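Local coordinates for protein mannan endo-1,4-beta-mannosidase (Mytilus edulis, PDB 2C0H) that hydrolyses internal beta-1,4-mannosidic linkages in the backbones of mannans, galactomannans and glucomannans, cutting the longer chains into short manno-oligosaccharides, at residues 30-35 / 69-74; 141-146 / 213-218; 203-208 / 244-249; 260-265 / 288-293. The protein carries 3 engineered substitutions. One frame throughout, in Å; residues are numbered along the deposited sequence.

Contact 1 (30-35 / 69-74); sequences NYARDF and EGESTP
A32 and S72 meet where two loops of the TIM barrel come together, each following a barrel strand, 17-25 for one and 61-68 for the other. N30 to R33 form a type II beta turn, which presents the A32 carbonyl and methyl to the loop 69-74. The direct polar link is a hydrogen bond from S72 OG to A32 O (2.7 Å), lying in the carbonyl plane. With chi1 at 68°, OG stands between the backbone N and the carbonyl carbon of S72, and a small hydroxyl suits so close an approach.

E71 combines packing with a bond inside its own loop. Its chain bends at chi2 (93°), folding the carboxylate over the A32 methyl, with A32 CB 3.5 Å from E71 CD. E71 CB lies over one face of the R33 guanidinium, while OE2 accepts the backbone N-H of E69 at 2.9 Å. An alanine in place of E71 would probably leave the E69 N-H without this acceptor and open a gap beside the A32 methyl.

Water completes the junction. One molecule joins Y31 OH, E69 OE2 and E71 OE1; Y31 also touches W65, a probable substrate-binding residue. A second accepts from S72 N and probably donates to A32 O. The third donates to F35 O and S72 OG and accepts from T73 OG1, its oxygen 2.9 Å from that hydroxyl; T73 OG1 also bonds to H67 ND1.

Contact 2 (141-146 / 213-218); sequences ALKPMA and KEVDPG
K143 and E214 form a salt bridge between two helices of the barrel's outer layer, with K143 NZ 2.6 Å from E214 OE2. The ammonium approaches from above the carboxylate plane, 69° out of it. Both side chains are extended beyond CG, and their length lets the charges meet tip to tip near the protein surface, a place that suits long charged side chains.

A second polar link runs through water at the other end of the contact. One molecule donates to A146 O and to D216 OD2, the latter at 2.7 Å. D216 is the first residue to leave helical geometry after helix 198-215, and its carboxylate reaches this water from the start of the loop.

Between these polar ends sits V215, whose branched side chain presents one methyl to each partner. CG1 packs against the aliphatic part of K143, which crosses it at a slant, 4.0 Å from K143 CG, so the lysine serves as an apolar surface before it ends in a charge. CG2 meets the methyl of A146, with V215 CG2 to A146 CB at 3.7 Å; alanine is small enough to let the backbones come close.

The contact thus joins helix 131-149 to the C-terminal end of helix 198-215. Deeper in the same interface L142 packs on Q208 and I212, while M145 turns to L89 and M93 of helix 89-102.

Contact 3 (203-208 / 244-249); sequences RFVNWQ and HCLVKA. With SO4 (sulfate ion), chain B.
N206 lies across the backbone of L246 where helices 198-215 and 243-250 pack nearly at right angles, their local axes 8.2 Å apart and crossing at -93°. Its CG is anti to the backbone N (chi1 180°), which carries the chain out over the L246 carbonyl. N206 CB is 3.4 Å from L246 O, and CG 3.3 Å. At the tip, ND2 is 3.5 Å from L246 O, but the angle is too poor for a hydrogen bond; ND2 bonds to G255 O instead, and OD1 accepts from K252 N. An alanine at N206 would probably leave G255 O and K252 N without these mates. The A249 methyl sits against R203 N, and V205 CG1 touches L246 CD1 at 4.1 Å. H244 N donates to O2 of a sulfate, probably from the crystallisation liquor, also held by D243 N and K287 NZ. Between 203-208 and 244-249 the chemistry is thus van der Waals packing without hydrogen bonds; polar ties run from the amide to the following loop and from Q199 NE2 to A249 O.

Contact 4 (260-265 / 288-293); sequences YQVHTY and KPMVIG
Y260 and M290 begin a parallel pairing of neighbouring strands, 260-263 and 290-294, in the eight-stranded TIM barrel of this family 5 glycoside hydrolase. Four backbone hydrogen bonds form the ladder: Y260 N to P289 O (nearly straight, 173° at the hydrogen), V291 N to Y260 O, V262 N to V291 O and G293 N to V262 O.

Apolar packing covers the face bearing Y260, V262, M290 and I292. K288 crosses the tyrosine at about a right angle, its CD over one ring face at 4.0 Å from the centroid in a CH-pi contact, while its ammonium pairs with D243. M290 bends at chi3 (-80°); its flexible thioether puts CE 3.8 Å from Y260 CB and SD 3.7 Å from V262 CG1.

On the other face Q261 lies over G293, where a beta carbon would clash with Q261 OE1. Polar groups lead to the active site: Y265, probably substrate-binding, follows the strand and bonds through OH to E294 OE1, the probable nucleophile, and H263 ND1 bonds to E163, the probable proton donor. Q261, behind H263, probably helps fix the turn of the imidazole: H263 NE2 donates to Q261 OE1 at 2.9 Å, that oxygen 2° out of the ring plane.

The centre of contact 4 is about 9 Å from the centre of the chain; those of the other three lie 16 to 17 Å out. Its strands belong to the barrel wall, where a ladder of backbone hydrogen bonds combines with side-chain packing. Contacts 2 and 3 share helix 198-215: the former is a surface contact combining a salt bridge, a water link and valine packing, the latter is buried and held between its segments by van der Waals packing. They touch where L142 CD2 packs on Q208 O. Contact 1 joins loops and relies heavily on water; its P74 packs against A141 of contact 2. Contact 4 contains a probable substrate-binding residue, Y265, whereas contact 1 only touches one, W65.

Contact 1 (30-35 / 69-74)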
loop_
_atom_site.group_PDB
_atom_site.type_symbol
_atom_site.label_atom_id
_atom_site.label_comp_id
_atom_site.label_asym_id
_atom_site.label_seq_id
_atom_site.Cartn_x
_atom_site.Cartn_y
_atom_site.Cartn_z
ATOM N N ASN A 30 15.327 -7.288 6.284
ATOM C CA ASN A 30 16.413 -7.156 5.319
ATOM C C ASN A 30 15.826 -6.700 3.975
ATOM O O ASN A 30 15.194 -7.490 3.281
ATOM C CB ASN A 30 17.198 -8.459 5.162
ATOM C CG ASN A 30 18.586 -8.246 4.502
ATOM O OD1 ASN A 30 19.240 -7.196 4.663
ATOM N ND2 ASN A 30 19.034 -9.253 3.772
ATOM N N TYR A 31 16.045 -5.424 3.657
ATOM C CA TYR A 31 15.402 -4.712 2.514
ATOM C C TYR A 31 15.473 -5.508 1.219
ATOM O O TYR A 31 16.556 -5.814 0.755
ATOM C CB TYR A 31 16.063 -3.336 2.330
ATOM C CG TYR A 31 15.512 -2.435 1.242
ATOM C CD1 TYR A 31 14.486 -1.541 1.497
ATOM C CD2 TYR A 31 16.074 -2.419 -0.027
ATOM C CE1 TYR A 31 14.012 -0.686 0.521
ATOM C CE2 TYR A 31 15.604 -1.566 -1.006
ATOM C CZ TYR A 31 14.570 -0.704 -0.729
ATOM O OH TYR A 31 14.105 0.148 -1.697
ATOM N N ALA A 32 14.301 -5.859 0.682
ATOM C CA ALA A 32 14.136 -6.596 -0.587
ATOM C C ALA A 32 14.555 -8.073 -0.552
ATOM O O ALA A 32 14.534 -8.748 -1.594
ATOM C CB ALA A 32 14.827 -5.877 -1.722
ATOM N N ARG A 33 14.917 -8.574 0.629
ATOM C CA ARG A 33 15.452 -9.919 0.804
ATOM C C ARG A 33 14.857 -10.587 2.063
ATOM O O ARG A 33 15.572 -11.216 2.849
ATOM C CB ARG A 33 16.987 -9.838 0.883
ATOM C CG ARG A 33 17.637 -9.319 -0.367
ATOM C CD ARG A 33 19.163 -9.279 -0.265
ATOM N NE ARG A 33 19.731 -8.512 -1.371
ATOM C CZ ARG A 33 20.008 -8.983 -2.587
ATOM N NH1 ARG A 33 19.783 -10.257 -2.909
ATOM N NH2 ARG A 33 20.517 -8.160 -3.499
ATOM N N ASP A 34 13.540 -10.477 2.232
ATOM C CA ASP A 34 12.869 -11.010 3.419
ATOM C C ASP A 34 12.110 -12.330 3.191
ATOM O O ASP A 34 11.834 -13.050 4.148
ATOM C CB ASP A 34 11.913 -9.962 3.996
ATOM C CG ASP A 34 12.619 -8.916 4.834
ATOM O OD1 ASP A 34 13.500 -9.305 5.628
ATOM O OD2 ASP A 34 12.268 -7.728 4.736
ATOM N N PHE A 35 11.732 -12.618 1.942
ATOM C CA PHE A 35 10.930 -13.793 1.609
ATOM C C PHE A 35 11.507 -14.471 0.368
ATOM O O PHE A 35 12.005 -13.788 -0.520
ATOM C CB PHE A 35 9.468 -13.384 1.349
ATOM C CG PHE A 35 8.820 -12.689 2.523
ATOM C CD1 PHE A 35 8.205 -13.419 3.526
ATOM C CD2 PHE A 35 8.871 -11.318 2.638
ATOM C CE1 PHE A 35 7.627 -12.787 4.613
ATOM C CE2 PHE A 35 8.295 -10.677 3.740
ATOM C CZ PHE A 35 7.680 -11.416 4.711
ATOM N N GLU A 69 12.367 -3.662 -6.111
ATOM C CA GLU A 69 12.805 -3.417 -7.497
ATOM C C GLU A 69 13.307 -4.711 -8.137
ATOM O O GLU A 69 14.066 -4.667 -9.109
ATOM C CB GLU A 69 13.934 -2.372 -7.545
ATOM C CG GLU A 69 13.539 -0.916 -7.351
ATOM C CD GLU A 69 14.743 0.019 -7.524
ATOM O OE1 GLU A 69 14.775 0.808 -8.489
ATOM O OE2 GLU A 69 15.683 -0.064 -6.705
ATOM N N GLY A 70 12.922 -5.851 -7.573
ATOM C CA GLY A 70 13.291 -7.153 -8.114
ATOM C C GLY A 70 14.686 -7.630 -7.771
ATOM O O GLY A 70 15.242 -8.446 -8.496
ATOM N N GLU A 71 15.235 -7.169 -6.652
ATOM C CA GLU A 71 16.570 -7.604 -6.195
ATOM C C GLU A 71 16.731 -9.126 -5.988
ATOM O O GLU A 71 17.756 -9.695 -6.386
ATOM C CB GLU A 71 16.938 -6.886 -4.881
ATOM C CG GLU A 71 17.207 -5.376 -5.008
ATOM C CD GLU A 71 16.005 -4.466 -4.747
ATOM O OE1 GLU A 71 16.216 -3.351 -4.206
ATOM O OE2 GLU A 71 14.864 -4.827 -5.105
ATOM N N SER A 72 15.756 -9.774 -5.340
ATOM C CA SER A 72 15.824 -11.218 -5.033
ATOM C C SER A 72 14.618 -12.026 -5.526
ATOM O O SER A 72 14.748 -13.222 -5.772
ATOM C CB SER A 72 16.076 -11.470 -3.534
ATOM O OG SER A 72 14.976 -11.099 -2.735
ATOM N N THR A 73 13.462 -11.379 -5.662
ATOM C CA THR A 73 12.236 -12.007 -6.179
ATOM C C THR A 73 11.493 -10.983 -7.057
ATOM O O THR A 73 11.625 -9.789 -6.866
ATOM C CB THR A 73 11.294 -12.490 -5.043
ATOM O OG1 THR A 73 10.727 -11.355 -4.365
ATOM C CG2 THR A 73 12.027 -13.388 -4.018
ATOM N N PRO A 74 10.741 -11.435 -8.077
ATOM C CA PRO A 74 10.650 -12.789 -8.595
ATOM C C PRO A 74 11.893 -13.148 -9.404
ATOM O O PRO A 74 12.873 -12.409 -9.365
ATOM C CB PRO A 74 9.408 -12.706 -9.487
ATOM C CG PRO A 74 9.417 -11.359 -10.003
ATOM C CD PRO A 74 9.911 -10.501 -8.857
HETATM O O HOH W 1 15.380 -0.562 -4.219
HETATM O O HOH W 2 13.393 -8.520 -4.129
HETATM O O HOH W 3 12.090 -10.925 -1.870
#

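Contact 2 (141-146 / 213-218)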
loop_
_atom_site.group_PDB
_atom_site.type_symbol
_atom_site.label_atom_id
_atom_site.label_comp_id
_atom_site.label_asym_id
_atom_site.label_seq_id
_atom_site.Cartn_x
_atom_site.Cartn_y
_atom_site.Cartn_z
ATOM N N ALA A 141 4.285 -15.156 -11.758
ATOM C CA ALA A 141 4.558 -14.801 -10.360
ATOM C C ALA A 141 3.327 -14.304 -9.605
ATOM O O ALA A 141 2.977 -14.866 -8.565
ATOM C CB ALA A 141 5.678 -13.769 -10.287
ATOM N N LEU A 142 2.662 -13.271 -10.102
ATOM C CA LEU A 142 1.591 -12.632 -9.336
ATOM C C LEU A 142 0.378 -13.555 -9.171
ATOM O O LEU A 142 -0.100 -13.758 -8.067
ATOM C CB LEU A 142 1.194 -11.293 -9.950
ATOM C CG LEU A 142 0.133 -10.483 -9.201
ATOM C CD1 LEU A 142 0.527 -10.328 -7.708
ATOM C CD2 LEU A 142 -0.083 -9.156 -9.857
ATOM N N LYS A 143 -0.112 -14.133 -10.257
ATOM C CA LYS A 143 -1.266 -15.023 -10.138
ATOM C C LYS A 143 -1.001 -16.251 -9.239
ATOM O O LYS A 143 -1.812 -16.550 -8.355
ATOM C CB LYS A 143 -1.819 -15.403 -11.522
ATOM C CG LYS A 143 -2.594 -14.298 -12.165
ATOM C CD LYS A 143 -3.286 -14.748 -13.445
ATOM C CE LYS A 143 -4.188 -13.686 -13.974
ATOM N NZ LYS A 143 -4.811 -14.104 -15.281
ATOM N N PRO A 144 0.113 -16.980 -9.452
ATOM C CA PRO A 144 0.464 -18.096 -8.561
ATOM C C PRO A 144 0.496 -17.721 -7.076
ATOM O O PRO A 144 -0.015 -18.462 -6.240
ATOM C CB PRO A 144 1.850 -18.519 -9.067
ATOM C CG PRO A 144 1.831 -18.150 -10.500
ATOM C CD PRO A 144 1.044 -16.883 -10.591
ATOM N N MET A 145 1.062 -16.558 -6.769
ATOM C CA MET A 145 1.180 -16.095 -5.402
ATOM C C MET A 145 -0.191 -15.775 -4.802
ATOM O O MET A 145 -0.523 -16.242 -3.704
ATOM C CB MET A 145 2.077 -14.862 -5.370
ATOM C CG MET A 145 2.529 -14.425 -4.035
ATOM S SD MET A 145 3.983 -13.358 -4.270
ATOM C CE MET A 145 3.372 -12.174 -5.470
ATOM N N ALA A 146 -0.990 -15.003 -5.529
ATOM C CA ALA A 146 -2.296 -14.577 -5.031
ATOM C C ALA A 146 -3.234 -15.771 -4.892
ATOM O O ALA A 146 -4.016 -15.851 -3.950
ATOM C CB ALA A 146 -2.891 -13.531 -5.924
ATOM N N LYS A 213 -7.501 -9.874 -8.904
ATOM C CA LYS A 213 -8.941 -10.091 -8.743
ATOM C C LYS A 213 -9.458 -11.204 -9.644
ATOM O O LYS A 213 -10.552 -11.707 -9.424
ATOM C CB LYS A 213 -9.712 -8.802 -8.990
ATOM C CG LYS A 213 -9.514 -7.772 -7.888
ATOM C CD LYS A 213 -10.215 -6.485 -8.232
ATOM C CE LYS A 213 -10.296 -5.552 -7.049
ATOM N NZ LYS A 213 -11.285 -4.471 -7.318
ATOM N N GLU A 214 -8.683 -11.600 -10.644
ATOM C CA GLU A 214 -9.054 -12.761 -11.469
ATOM C C GLU A 214 -8.938 -14.080 -10.705
ATOM O O GLU A 214 -9.776 -14.975 -10.881
ATOM C CB GLU A 214 -8.204 -12.806 -12.736
ATOM C CG GLU A 214 -8.674 -13.811 -13.771
ATOM C CD GLU A 214 -7.976 -13.645 -15.109
ATOM O OE1 GLU A 214 -8.323 -14.402 -16.048
ATOM O OE2 GLU A 214 -7.092 -12.760 -15.232
ATOM N N VAL A 215 -7.904 -14.217 -9.875
ATOM C CA VAL A 215 -7.661 -15.446 -9.110
ATOM C C VAL A 215 -8.162 -15.373 -7.660
ATOM O O VAL A 215 -8.397 -16.409 -7.038
ATOM C CB VAL A 215 -6.160 -15.857 -9.122
ATOM C CG1 VAL A 215 -5.711 -16.137 -10.555
ATOM C CG2 VAL A 215 -5.274 -14.793 -8.480
ATOM N N ASP A 216 -8.317 -14.157 -7.136
ATOM C CA ASP A 216 -8.863 -13.907 -5.795
ATOM C C ASP A 216 -9.843 -12.722 -5.852
ATOM O O ASP A 216 -9.533 -11.584 -5.461
ATOM C CB ASP A 216 -7.728 -13.626 -4.812
ATOM C CG ASP A 216 -8.209 -13.487 -3.378
ATOM O OD1 ASP A 216 -9.396 -13.787 -3.080
ATOM O OD2 ASP A 216 -7.390 -13.059 -2.534
ATOM N N PRO A 217 -11.044 -12.972 -6.379
ATOM C CA PRO A 217 -12.001 -11.907 -6.610
ATOM C C PRO A 217 -12.366 -11.055 -5.400
ATOM O O PRO A 217 -12.753 -9.899 -5.575
ATOM C CB PRO A 217 -13.228 -12.661 -7.146
ATOM C CG PRO A 217 -12.675 -13.888 -7.733
ATOM C CD PRO A 217 -11.538 -14.275 -6.859
ATOM N N GLY A 218 -12.224 -11.607 -4.197
ATOM C CA GLY A 218 -12.540 -10.870 -2.968
ATOM C C GLY A 218 -11.356 -10.142 -2.367
ATOM O O GLY A 218 -11.478 -9.549 -1.286
HETATM O O HOH W 4 -4.724 -13.193 -2.712
#

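Contact 3 (203-208 / 244-249)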
loop_
_atom_site.group_PDB
_atom_site.type_symbol
_atom_site.label_atom_id
_atom_site.label_comp_id
_atom_site.label_asym_id
_atom_site.label_seq_id
_atom_site.Cartn_x
_atom_site.Cartn_y
_atom_site.Cartn_z
ATOM N N ARG A 203 -1.643 2.251 -16.352
ATOM C CA ARG A 203 -1.669 0.914 -16.948
ATOM C C ARG A 203 -1.044 -0.161 -16.039
ATOM O O ARG A 203 -1.577 -1.244 -15.874
ATOM C CB ARG A 203 -0.960 0.940 -18.293
ATOM C CG ARG A 203 -0.888 -0.398 -18.964
ATOM C CD ARG A 203 -0.194 -0.286 -20.283
ATOM N NE ARG A 203 1.243 -0.010 -20.141
ATOM C CZ ARG A 203 2.018 0.470 -21.116
ATOM N NH1 ARG A 203 1.524 0.734 -22.324
ATOM N NH2 ARG A 203 3.308 0.671 -20.894
ATOM N N PHE A 204 0.100 0.148 -15.444
ATOM C CA PHE A 204 0.788 -0.773 -14.541
ATOM C C PHE A 204 -0.125 -1.225 -13.382
ATOM O O PHE A 204 -0.214 -2.412 -13.042
ATOM C CB PHE A 204 2.028 -0.036 -14.025
ATOM C CG PHE A 204 3.020 -0.881 -13.236
ATOM C CD1 PHE A 204 3.838 -1.833 -13.856
ATOM C CD2 PHE A 204 3.214 -0.641 -11.882
ATOM C CE1 PHE A 204 4.765 -2.562 -13.123
ATOM C CE2 PHE A 204 4.146 -1.363 -11.152
ATOM C CZ PHE A 204 4.921 -2.319 -11.764
ATOM N N VAL A 205 -0.825 -0.259 -12.795
ATOM C CA VAL A 205 -1.709 -0.528 -11.683
ATOM C C VAL A 205 -2.953 -1.281 -12.155
ATOM O O VAL A 205 -3.319 -2.282 -11.566
ATOM C CB VAL A 205 -2.099 0.772 -10.973
ATOM C CG1 VAL A 205 -3.136 0.509 -9.928
ATOM C CG2 VAL A 205 -0.836 1.438 -10.347
ATOM N N ASN A 206 -3.581 -0.784 -13.220
ATOM C CA ASN A 206 -4.791 -1.415 -13.777
ATOM C C ASN A 206 -4.583 -2.913 -14.082
ATOM O O ASN A 206 -5.415 -3.765 -13.733
ATOM C CB ASN A 206 -5.198 -0.646 -15.037
ATOM C CG ASN A 206 -6.440 -1.188 -15.728
ATOM O OD1 ASN A 206 -6.368 -1.589 -16.902
ATOM N ND2 ASN A 206 -7.581 -1.142 -15.053
ATOM N N TRP A 207 -3.476 -3.255 -14.729
ATOM C CA TRP A 207 -3.254 -4.663 -15.112
ATOM C C TRP A 207 -2.999 -5.596 -13.913
ATOM O O TRP A 207 -3.449 -6.739 -13.879
ATOM C CB TRP A 207 -2.111 -4.765 -16.119
ATOM C CG TRP A 207 -2.456 -4.314 -17.537
ATOM C CD1 TRP A 207 -3.396 -3.403 -17.912
ATOM C CD2 TRP A 207 -1.854 -4.796 -18.739
ATOM N NE1 TRP A 207 -3.411 -3.271 -19.291
ATOM C CE2 TRP A 207 -2.467 -4.112 -19.816
ATOM C CE3 TRP A 207 -0.852 -5.735 -19.009
ATOM C CZ2 TRP A 207 -2.117 -4.345 -21.153
ATOM C CZ3 TRP A 207 -0.492 -5.961 -20.350
ATOM C CH2 TRP A 207 -1.134 -5.269 -21.391
ATOM N N GLN A 208 -2.264 -5.121 -12.906
ATOM C CA GLN A 208 -1.990 -5.947 -11.761
ATOM C C GLN A 208 -3.204 -6.091 -10.840
ATOM O O GLN A 208 -3.427 -7.153 -10.280
ATOM C CB GLN A 208 -0.753 -5.433 -11.023
ATOM C CG GLN A 208 0.500 -5.629 -11.864
ATOM C CD GLN A 208 1.735 -5.075 -11.212
ATOM O OE1 GLN A 208 2.380 -5.758 -10.409
ATOM N NE2 GLN A 208 2.073 -3.856 -11.548
ATOM N N HIS A 244 -12.194 5.503 -13.406
ATOM C CA HIS A 244 -12.173 6.119 -14.745
ATOM C C HIS A 244 -10.764 6.261 -15.322
ATOM O O HIS A 244 -10.520 5.896 -16.480
ATOM C CB HIS A 244 -12.867 7.489 -14.747
ATOM C CG HIS A 244 -12.943 8.110 -16.102
ATOM N ND1 HIS A 244 -13.929 7.786 -17.012
ATOM C CD2 HIS A 244 -12.143 9.011 -16.717
ATOM C CE1 HIS A 244 -13.737 8.472 -18.125
ATOM N NE2 HIS A 244 -12.659 9.221 -17.974
ATOM N N CYS A 245 -9.838 6.784 -14.521
ATOM C CA CYS A 245 -8.464 6.962 -14.957
ATOM C C CYS A 245 -7.747 5.631 -15.227
ATOM O O CYS A 245 -7.080 5.484 -16.251
ATOM C CB CYS A 245 -7.678 7.759 -13.916
ATOM S SG CYS A 245 -5.993 8.160 -14.394
ATOM N N LEU A 246 -7.872 4.672 -14.313
ATOM C CA LEU A 246 -7.172 3.387 -14.466
ATOM C C LEU A 246 -7.673 2.602 -15.668
ATOM O O LEU A 246 -6.881 1.968 -16.382
ATOM C CB LEU A 246 -7.270 2.516 -13.209
ATOM C CG LEU A 246 -6.555 3.061 -11.977
ATOM C CD1 LEU A 246 -6.753 2.111 -10.832
ATOM C CD2 LEU A 246 -5.074 3.301 -12.232
ATOM N N VAL A 247 -8.981 2.631 -15.885
ATOM C CA VAL A 247 -9.550 1.886 -17.015
ATOM C C VAL A 247 -9.196 2.594 -18.324
ATOM O O VAL A 247 -8.898 1.925 -19.326
ATOM C CB VAL A 247 -11.065 1.640 -16.832
ATOM C CG1 VAL A 247 -11.645 0.894 -18.030
ATOM C CG2 VAL A 247 -11.312 0.848 -15.583
ATOM N N LYS A 248 -9.183 3.926 -18.338
ATOM C CA LYS A 248 -8.730 4.669 -19.529
ATOM C C LYS A 248 -7.255 4.356 -19.820
ATOM O O LYS A 248 -6.861 4.208 -20.978
ATOM C CB LYS A 248 -8.945 6.177 -19.349
ATOM C CG LYS A 248 -8.560 7.036 -20.553
ATOM C CD LYS A 248 -9.569 6.948 -21.681
ATOM C CE LYS A 248 -9.279 7.990 -22.764
ATOM N NZ LYS A 248 -10.305 8.029 -23.858
ATOM N N ALA A 249 -6.448 4.230 -18.766
ATOM C CA ALA A 249 -5.012 3.976 -18.924
ATOM C C ALA A 249 -4.658 2.578 -19.434
ATOM O O ALA A 249 -3.792 2.453 -20.309
ATOM C CB ALA A 249 -4.293 4.232 -17.604
HETATM S S SO4 B . -14.607 6.883 -10.320
HETATM O O1 SO4 B . -13.720 6.096 -9.463
HETATM O O2 SO4 B . -14.115 6.831 -11.700
HETATM O O3 SO4 B . -14.657 8.290 -9.924
HETATM O O4 SO4 B . -15.960 6.318 -10.277
#

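Contact 4 (260-265 / 288-293)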
loop_
_atom_site.group_PDB
_atom_site.type_symbol
_atom_site.label_atom_id
_atom_site.label_comp_id
_atom_site.label_asym_id
_atom_site.label_seq_id
_atom_site.Cartn_x
_atom_site.Cartn_y
_atom_site.Cartn_z
ATOM N N TYR A 260 -8.172 3.487 -1.233
ATOM C CA TYR A 260 -7.078 4.419 -1.511
ATOM C C TYR A 260 -6.167 4.451 -0.291
ATOM O O TYR A 260 -6.576 4.129 0.826
ATOM C CB TYR A 260 -7.614 5.826 -1.800
ATOM C CG TYR A 260 -8.511 5.958 -3.030
ATOM C CD1 TYR A 260 -8.024 5.670 -4.300
ATOM C CD2 TYR A 260 -9.812 6.373 -2.915
ATOM C CE1 TYR A 260 -8.823 5.803 -5.422
ATOM C CE2 TYR A 260 -10.625 6.511 -4.038
ATOM C CZ TYR A 260 -10.121 6.224 -5.273
ATOM O OH TYR A 260 -10.935 6.359 -6.373
ATOM N N GLN A 261 -4.919 4.797 -0.539
ATOM C CA GLN A 261 -3.921 4.908 0.513
ATOM C C GLN A 261 -3.076 6.127 0.190
ATOM O O GLN A 261 -2.592 6.280 -0.941
ATOM C CB GLN A 261 -3.055 3.655 0.550
ATOM C CG GLN A 261 -2.018 3.678 1.661
ATOM C CD GLN A 261 -0.913 2.667 1.482
ATOM O OE1 GLN A 261 0.235 2.912 1.870
ATOM N NE2 GLN A 261 -1.245 1.514 0.928
ATOM N N VAL A 262 -2.909 7.020 1.158
ATOM C CA VAL A 262 -2.157 8.245 0.934
ATOM C C VAL A 262 -1.157 8.434 2.052
ATOM O O VAL A 262 -1.431 8.091 3.188
ATOM C CB VAL A 262 -3.055 9.506 0.831
ATOM C CG1 VAL A 262 -3.733 9.823 2.173
ATOM C CG2 VAL A 262 -2.271 10.698 0.348
ATOM N N HIS A 263 -0.005 8.987 1.703
ATOM C CA HIS A 263 1.027 9.274 2.675
ATOM C C HIS A 263 1.061 10.774 2.980
ATOM O O HIS A 263 0.704 11.608 2.135
ATOM C CB HIS A 263 2.362 8.794 2.122
ATOM C CG HIS A 263 2.357 7.348 1.715
ATOM N ND1 HIS A 263 3.357 6.789 0.949
ATOM C CD2 HIS A 263 1.471 6.353 1.960
ATOM C CE1 HIS A 263 3.086 5.512 0.747
ATOM N NE2 HIS A 263 1.949 5.221 1.349
ATOM N N THR A 264 1.468 11.147 4.191
ATOM C CA THR A 264 1.511 12.579 4.496
ATOM C C THR A 264 2.559 12.907 5.548
ATOM O O THR A 264 2.633 12.264 6.607
ATOM C CB THR A 264 0.093 13.092 4.881
ATOM O OG1 THR A 264 0.078 14.525 5.026
ATOM C CG2 THR A 264 -0.378 12.424 6.123
ATOM N N TYR A 265 3.405 13.870 5.195
ATOM C CA TYR A 265 4.479 14.361 6.055
ATOM C C TYR A 265 4.493 15.883 6.001
ATOM O O TYR A 265 4.195 16.473 4.961
ATOM C CB TYR A 265 5.816 13.817 5.565
ATOM C CG TYR A 265 5.933 12.305 5.572
ATOM C CD1 TYR A 265 6.261 11.615 6.732
ATOM C CD2 TYR A 265 5.746 11.565 4.415
ATOM C CE1 TYR A 265 6.388 10.240 6.760
ATOM C CE2 TYR A 265 5.885 10.185 4.427
ATOM C CZ TYR A 265 6.201 9.518 5.604
ATOM O OH TYR A 265 6.368 8.149 5.682
ATOM N N LYS A 288 -14.381 5.582 -2.303
ATOM C CA LYS A 288 -13.835 4.372 -1.693
ATOM C C LYS A 288 -13.245 4.804 -0.369
ATOM O O LYS A 288 -13.002 6.003 -0.214
ATOM C CB LYS A 288 -12.693 3.776 -2.525
ATOM C CG LYS A 288 -12.993 3.518 -3.982
ATOM C CD LYS A 288 -11.741 2.929 -4.644
ATOM C CE LYS A 288 -11.806 2.958 -6.160
ATOM N NZ LYS A 288 -12.897 2.048 -6.583
ATOM N N PRO A 289 -12.988 3.838 0.535
ATOM C CA PRO A 289 -12.302 4.171 1.785
ATOM C C PRO A 289 -10.902 4.674 1.526
ATOM O O PRO A 289 -10.326 4.395 0.481
ATOM C CB PRO A 289 -12.248 2.842 2.533
ATOM C CG PRO A 289 -13.271 1.933 1.887
ATOM C CD PRO A 289 -13.300 2.400 0.468
ATOM N N MET A 290 -10.368 5.422 2.484
ATOM C CA MET A 290 -8.998 5.882 2.428
ATOM C C MET A 290 -8.281 5.564 3.730
ATOM O O MET A 290 -8.791 5.862 4.810
ATOM C CB MET A 290 -8.929 7.387 2.187
ATOM C CG MET A 290 -7.533 7.960 2.330
ATOM S SD MET A 290 -7.414 9.609 1.690
ATOM C CE MET A 290 -7.279 9.243 -0.067
ATOM N N VAL A 291 -7.107 4.972 3.590
ATOM C CA VAL A 291 -6.194 4.696 4.698
ATOM C C VAL A 291 -5.072 5.730 4.625
ATOM O O VAL A 291 -4.543 6.036 3.559
ATOM C CB VAL A 291 -5.612 3.266 4.567
ATOM C CG1 VAL A 291 -4.472 3.061 5.550
ATOM C CG2 VAL A 291 -6.721 2.216 4.783
ATOM N N ILE A 292 -4.697 6.286 5.765
ATOM C CA ILE A 292 -3.499 7.117 5.812
ATOM C C ILE A 292 -2.325 6.153 6.080
ATOM O O ILE A 292 -2.116 5.698 7.208
ATOM C CB ILE A 292 -3.635 8.227 6.868
ATOM C CG1 ILE A 292 -4.859 9.121 6.565
ATOM C CG2 ILE A 292 -2.366 9.081 6.898
ATOM C CD1 ILE A 292 -5.211 10.114 7.686
ATOM N N GLY A 293 -1.590 5.808 5.017
ATOM C CA GLY A 293 -0.712 4.649 4.993
ATOM C C GLY A 293 0.709 4.865 5.449
ATOM O O GLY A 293 1.417 3.893 5.632
#